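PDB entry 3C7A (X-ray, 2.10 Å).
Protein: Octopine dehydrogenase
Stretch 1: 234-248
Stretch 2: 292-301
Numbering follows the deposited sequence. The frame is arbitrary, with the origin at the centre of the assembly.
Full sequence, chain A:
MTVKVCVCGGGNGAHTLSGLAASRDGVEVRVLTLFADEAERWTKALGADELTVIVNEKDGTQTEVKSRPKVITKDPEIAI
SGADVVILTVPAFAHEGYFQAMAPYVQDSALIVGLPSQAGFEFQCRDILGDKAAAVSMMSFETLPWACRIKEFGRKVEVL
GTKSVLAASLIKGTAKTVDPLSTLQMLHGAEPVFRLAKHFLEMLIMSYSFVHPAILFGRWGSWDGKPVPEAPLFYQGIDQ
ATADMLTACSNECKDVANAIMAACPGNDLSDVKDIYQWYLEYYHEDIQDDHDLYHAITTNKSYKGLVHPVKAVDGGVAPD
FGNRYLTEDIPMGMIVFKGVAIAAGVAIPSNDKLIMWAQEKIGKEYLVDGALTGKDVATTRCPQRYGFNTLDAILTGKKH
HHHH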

# COMPACT_ATOMS: atom_id res chain seq x y z
N PHE A 234 1.59 -15.85 -16.23
CA PHE A 234 2.26 -15.22 -15.10
C PHE A 234 1.92 -15.92 -13.80
O PHE A 234 2.58 -16.89 -13.41
CB PHE A 234 1.88 -13.74 -15.02
CG PHE A 234 2.56 -13.00 -13.90
CD1 PHE A 234 3.88 -12.60 -14.01
CD2 PHE A 234 1.87 -12.72 -12.73
CE1 PHE A 234 4.50 -11.92 -12.98
CE2 PHE A 234 2.49 -12.04 -11.70
CZ PHE A 234 3.81 -11.64 -11.82
N TYR A 235 0.73 -15.96 -13.16
CA TYR A 235 0.29 -16.74 -11.99
C TYR A 235 0.06 -18.22 -12.33
O TYR A 235 0.41 -19.10 -11.54
CB TYR A 235 -0.99 -16.16 -11.38
CG TYR A 235 -0.89 -14.72 -10.89
CD1 TYR A 235 -1.43 -13.68 -11.63
CD2 TYR A 235 -0.27 -14.42 -9.67
CE1 TYR A 235 -1.35 -12.35 -11.19
CE2 TYR A 235 -0.18 -13.10 -9.22
CZ TYR A 235 -0.72 -12.07 -9.98
OH TYR A 235 -0.64 -10.77 -9.54
N GLN A 236 -0.51 -18.48 -13.51
CA GLN A 236 -0.84 -19.85 -13.93
C GLN A 236 0.34 -20.60 -14.58
O GLN A 236 0.17 -21.72 -15.06
CB GLN A 236 -2.06 -19.84 -14.87
CG GLN A 236 -3.38 -19.48 -14.19
CD GLN A 236 -4.60 -19.57 -15.11
OE1 GLN A 236 -4.48 -19.93 -16.29
NE2 GLN A 236 -5.77 -19.25 -14.57
N GLY A 237 1.53 -19.98 -14.55
CA GLY A 237 2.73 -20.57 -15.15
C GLY A 237 3.78 -21.11 -14.18
O GLY A 237 4.85 -21.54 -14.61
N ILE A 238 3.47 -21.09 -12.89
CA ILE A 238 4.40 -21.55 -11.84
C ILE A 238 4.60 -23.07 -11.83
O ILE A 238 3.76 -23.82 -12.32
CB ILE A 238 3.96 -21.07 -10.43
CG1 ILE A 238 2.55 -21.56 -10.09
CG2 ILE A 238 4.07 -19.55 -10.31
CD1 ILE A 238 2.26 -21.67 -8.60
N ASP A 239 5.73 -23.51 -11.27
CA ASP A 239 6.00 -24.94 -11.06
C ASP A 239 5.88 -25.33 -9.58
O ASP A 239 5.61 -24.48 -8.73
CB ASP A 239 7.37 -25.35 -11.64
CG ASP A 239 8.55 -24.56 -11.04
OD1 ASP A 239 8.41 -23.99 -9.94
OD2 ASP A 239 9.62 -24.54 -11.68
N GLN A 240 6.08 -26.62 -9.28
CA GLN A 240 5.97 -27.14 -7.91
C GLN A 240 7.01 -26.54 -6.96
O GLN A 240 6.73 -26.30 -5.78
CB GLN A 240 6.03 -28.68 -7.89
CG GLN A 240 5.84 -29.34 -6.52
CD GLN A 240 4.44 -29.15 -5.94
OE1 GLN A 240 3.43 -29.50 -6.57
NE2 GLN A 240 4.37 -28.60 -4.73
N ALA A 241 8.22 -26.30 -7.48
CA ALA A 241 9.31 -25.70 -6.71
C ALA A 241 8.99 -24.28 -6.24
O ALA A 241 9.35 -23.89 -5.12
CB ALA A 241 10.60 -25.73 -7.51
N THR A 242 8.31 -23.51 -7.09
CA THR A 242 7.88 -22.15 -6.76
C THR A 242 6.78 -22.15 -5.70
O THR A 242 6.74 -21.27 -4.84
CB THR A 242 7.43 -21.37 -8.03
OG1 THR A 242 8.46 -21.41 -9.02
CG2 THR A 242 7.12 -19.91 -7.71
N ALA A 243 5.90 -23.15 -5.75
CA ALA A 243 4.83 -23.32 -4.76
C ALA A 243 5.37 -23.64 -3.36
O ALA A 243 4.82 -23.18 -2.36
CB ALA A 243 3.85 -24.39 -5.22
N ASP A 244 6.45 -24.42 -3.30
CA ASP A 244 7.11 -24.76 -2.04
C ASP A 244 7.87 -23.56 -1.45
O ASP A 244 8.02 -23.46 -0.23
CB ASP A 244 8.07 -25.94 -2.22
CG ASP A 244 7.34 -27.26 -2.48
OD1 ASP A 244 6.12 -27.35 -2.21
OD2 ASP A 244 8.00 -28.21 -2.95
N MET A 245 8.33 -22.67 -2.32
CA MET A 245 8.99 -21.42 -1.91
C MET A 245 8.01 -20.48 -1.20
O MET A 245 8.36 -19.85 -0.20
CB MET A 245 9.63 -20.73 -3.12
CG MET A 245 10.19 -19.33 -2.86
SD MET A 245 11.65 -19.30 -1.80
CE MET A 245 12.94 -19.68 -2.98
N LEU A 246 6.79 -20.40 -1.72
CA LEU A 246 5.74 -19.55 -1.15
C LEU A 246 5.30 -20.02 0.24
O LEU A 246 5.03 -19.19 1.12
CB LEU A 246 4.53 -19.47 -2.10
CG LEU A 246 4.71 -18.74 -3.44
CD1 LEU A 246 3.59 -19.11 -4.41
CD2 LEU A 246 4.78 -17.22 -3.26
N THR A 247 5.23 -21.34 0.43
CA THR A 247 4.86 -21.93 1.72
C THR A 247 5.90 -21.64 2.81
O THR A 247 5.55 -21.34 3.95
CB THR A 247 4.63 -23.47 1.60
OG1 THR A 247 3.65 -23.73 0.58
CG2 THR A 247 4.14 -24.07 2.92
N ALA A 248 7.18 -21.70 2.43
CA ALA A 248 8.29 -21.46 3.36
C ALA A 248 8.36 -20.00 3.84
O ALA A 248 8.67 -19.75 5.01
CB ALA A 248 9.61 -21.88 2.73
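Stretch 2, residues 292-301: DLYHAITTNK

Stretch 2 contains a short helix, 293-298, with Asp292 as its N-cap and Thr299 as the first residue to leave helical phi/psi. Asp292 OD1 accepts from His295 N at 3.0 Å, which closes the first turn. The helix lies across stretch 1, where a loop leads into helix 240-248. The two helix axes approach to 9.8 Å. Their N-to-C directions make an angle of 106°, so the helices cross steeply. The residues before helix 240-248 meet mainly the C-terminal part of stretch 2, though Ile238 and Asp239 also touch Tyr294. The helix of stretch 1 meets mainly the N-terminal part of stretch 2. Together the two stretches bury 574 Å².

Phe234 does not reach stretch 2. Tyr235 touches it mainly through the backbone: Tyr235 O is 3.7 Å from Ile297 CG2, while the end of its side chain leads away. At Gln236 the backbones come close, with Gln236 CA 4.5 Å from Thr298 CA. The Gln236 side chain has chi1 m and chi2 t, and its end comes nearer to stretch 2. Gln236 CG is 3.5 Å from Thr298 O, and Gln236 NE2 gives a weak hydrogen bond to Asn300 O at 2.9 Å. This is the only direct hydrogen bond between the stretches. Gly237 makes no contact.

Ile238 packs against two residues of stretch 2. Ile238 CD1 is 4.2 Å from Ile297 CG2, and Ile238 CG1 is 4.1 Å from Thr298 CG2. Ile238 O is 3.8 Å from Tyr294 CE1. Asp239 caps the helix of stretch 1: Asp239 OD1 accepts from Thr242 N at 2.9 Å. Asp239 C is 3.9 Å from Tyr294 CE1.

Gln240 OE1 lies 3.8 Å from Tyr294 CG. Two waters link Gln240 to stretch 2. One donates to Gln240 OE1 at 2.8 Å and to Asp292 OD2 at 3.0 Å. The other accepts from Tyr294 N at 3.3 Å and weakly from Gln240 NE2 at 3.4 Å.

Ala243 points toward stretch 2, and Ala243 CA is 5.7 Å from Tyr294 CA. Ala243 CB is 4.2 Å from Tyr294 CB and lies at the edge of the Tyr294 ring. One turn on, Leu246 also points toward stretch 2. Leu246 CD1 is 4.2 Å from Ile297 CD1, and Leu246 CB is 4.4 Å from Leu293 CD2. The same methyl, Leu293 CD2, lies 3.5 Å from Thr247 OG1 and 3.9 Å from Ala243 O. Ala248 is out of reach.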

# COMPACT_ATOMS: atom_id res chain seq x y z
N ASP A 292 -4.47 -28.66 -2.75
CA ASP A 292 -3.21 -28.06 -2.28
C ASP A 292 -2.97 -26.66 -2.88
O ASP A 292 -3.76 -26.18 -3.70
CB ASP A 292 -2.00 -28.99 -2.50
CG ASP A 292 -1.78 -29.37 -3.97
OD1 ASP A 292 -2.09 -28.56 -4.87
OD2 ASP A 292 -1.27 -30.48 -4.21
N LEU A 293 -1.88 -26.01 -2.46
CA LEU A 293 -1.57 -24.63 -2.88
C LEU A 293 -1.22 -24.51 -4.37
O LEU A 293 -1.56 -23.51 -5.00
CB LEU A 293 -0.44 -24.04 -2.01
CG LEU A 293 -0.07 -22.55 -2.16
CD1 LEU A 293 -1.23 -21.62 -1.78
CD2 LEU A 293 1.17 -22.22 -1.35
N TYR A 294 -0.55 -25.53 -4.91
CA TYR A 294 -0.20 -25.57 -6.34
C TYR A 294 -1.44 -25.57 -7.24
O TYR A 294 -1.49 -24.84 -8.23
CB TYR A 294 0.70 -26.77 -6.65
CG TYR A 294 0.98 -26.99 -8.12
CD1 TYR A 294 2.00 -26.29 -8.78
CD2 TYR A 294 0.24 -27.92 -8.86
CE1 TYR A 294 2.25 -26.49 -10.14
CE2 TYR A 294 0.49 -28.13 -10.22
CZ TYR A 294 1.49 -27.41 -10.85
OH TYR A 294 1.74 -27.63 -12.19
N HIS A 295 -2.43 -26.39 -6.88
CA HIS A 295 -3.67 -26.51 -7.65
C HIS A 295 -4.61 -25.32 -7.46
O HIS A 295 -5.37 -24.97 -8.37
CB HIS A 295 -4.38 -27.82 -7.33
CG HIS A 295 -3.73 -29.03 -7.92
ND1 HIS A 295 -2.79 -29.78 -7.25
CD2 HIS A 295 -3.88 -29.62 -9.13
CE1 HIS A 295 -2.38 -30.77 -8.02
NE2 HIS A 295 -3.03 -30.70 -9.17
N ALA A 296 -4.57 -24.71 -6.28
CA ALA A 296 -5.42 -23.56 -5.95
C ALA A 296 -5.09 -22.30 -6.77
O ALA A 296 -5.98 -21.54 -7.14
CB ALA A 296 -5.37 -23.26 -4.46
N ILE A 297 -3.80 -22.10 -7.03
CA ILE A 297 -3.33 -20.95 -7.81
C ILE A 297 -3.48 -21.17 -9.32
O ILE A 297 -3.97 -20.30 -10.03
CB ILE A 297 -1.86 -20.56 -7.44
CG1 ILE A 297 -1.77 -20.14 -5.97
CG2 ILE A 297 -1.34 -19.43 -8.35
CD1 ILE A 297 -0.35 -20.01 -5.43
N THR A 298 -3.07 -22.35 -9.79
CA THR A 298 -3.07 -22.66 -11.23
C THR A 298 -4.47 -22.80 -11.84
O THR A 298 -4.65 -22.55 -13.03
CB THR A 298 -2.23 -23.92 -11.57
OG1 THR A 298 -2.63 -25.02 -10.73
CG2 THR A 298 -0.74 -23.65 -11.39
N THR A 299 -5.45 -23.19 -11.02
CA THR A 299 -6.83 -23.37 -11.50
C THR A 299 -7.78 -22.23 -11.09
O THR A 299 -9.01 -22.40 -11.12
CB THR A 299 -7.43 -24.75 -11.10
OG1 THR A 299 -7.61 -24.82 -9.68
CG2 THR A 299 -6.54 -25.89 -11.56
N ASN A 300 -7.22 -21.09 -10.71
CA ASN A 300 -8.00 -19.89 -10.37
C ASN A 300 -8.48 -19.17 -11.63
O ASN A 300 -7.66 -18.75 -12.46
CB ASN A 300 -7.18 -18.95 -9.48
CG ASN A 300 -8.01 -17.81 -8.87
OD1 ASN A 300 -9.18 -17.61 -9.21
ND2 ASN A 300 -7.39 -17.05 -7.97
N LYS A 301 -9.80 -19.03 -11.76
CA LYS A 301 -10.42 -18.43 -12.95
C LYS A 301 -10.14 -16.94 -13.13
O LYS A 301 -10.15 -16.43 -14.26
CB LYS A 301 -11.93 -18.67 -12.95
CG LYS A 301 -12.35 -20.07 -13.40
CD LYS A 301 -13.86 -20.20 -13.45
CE LYS A 301 -14.28 -21.56 -13.98
NZ LYS A 301 -15.76 -21.66 -14.15
O HOH W 1 1.57 -27.35 -3.17
O HOH W 2 0.97 -30.83 -6.25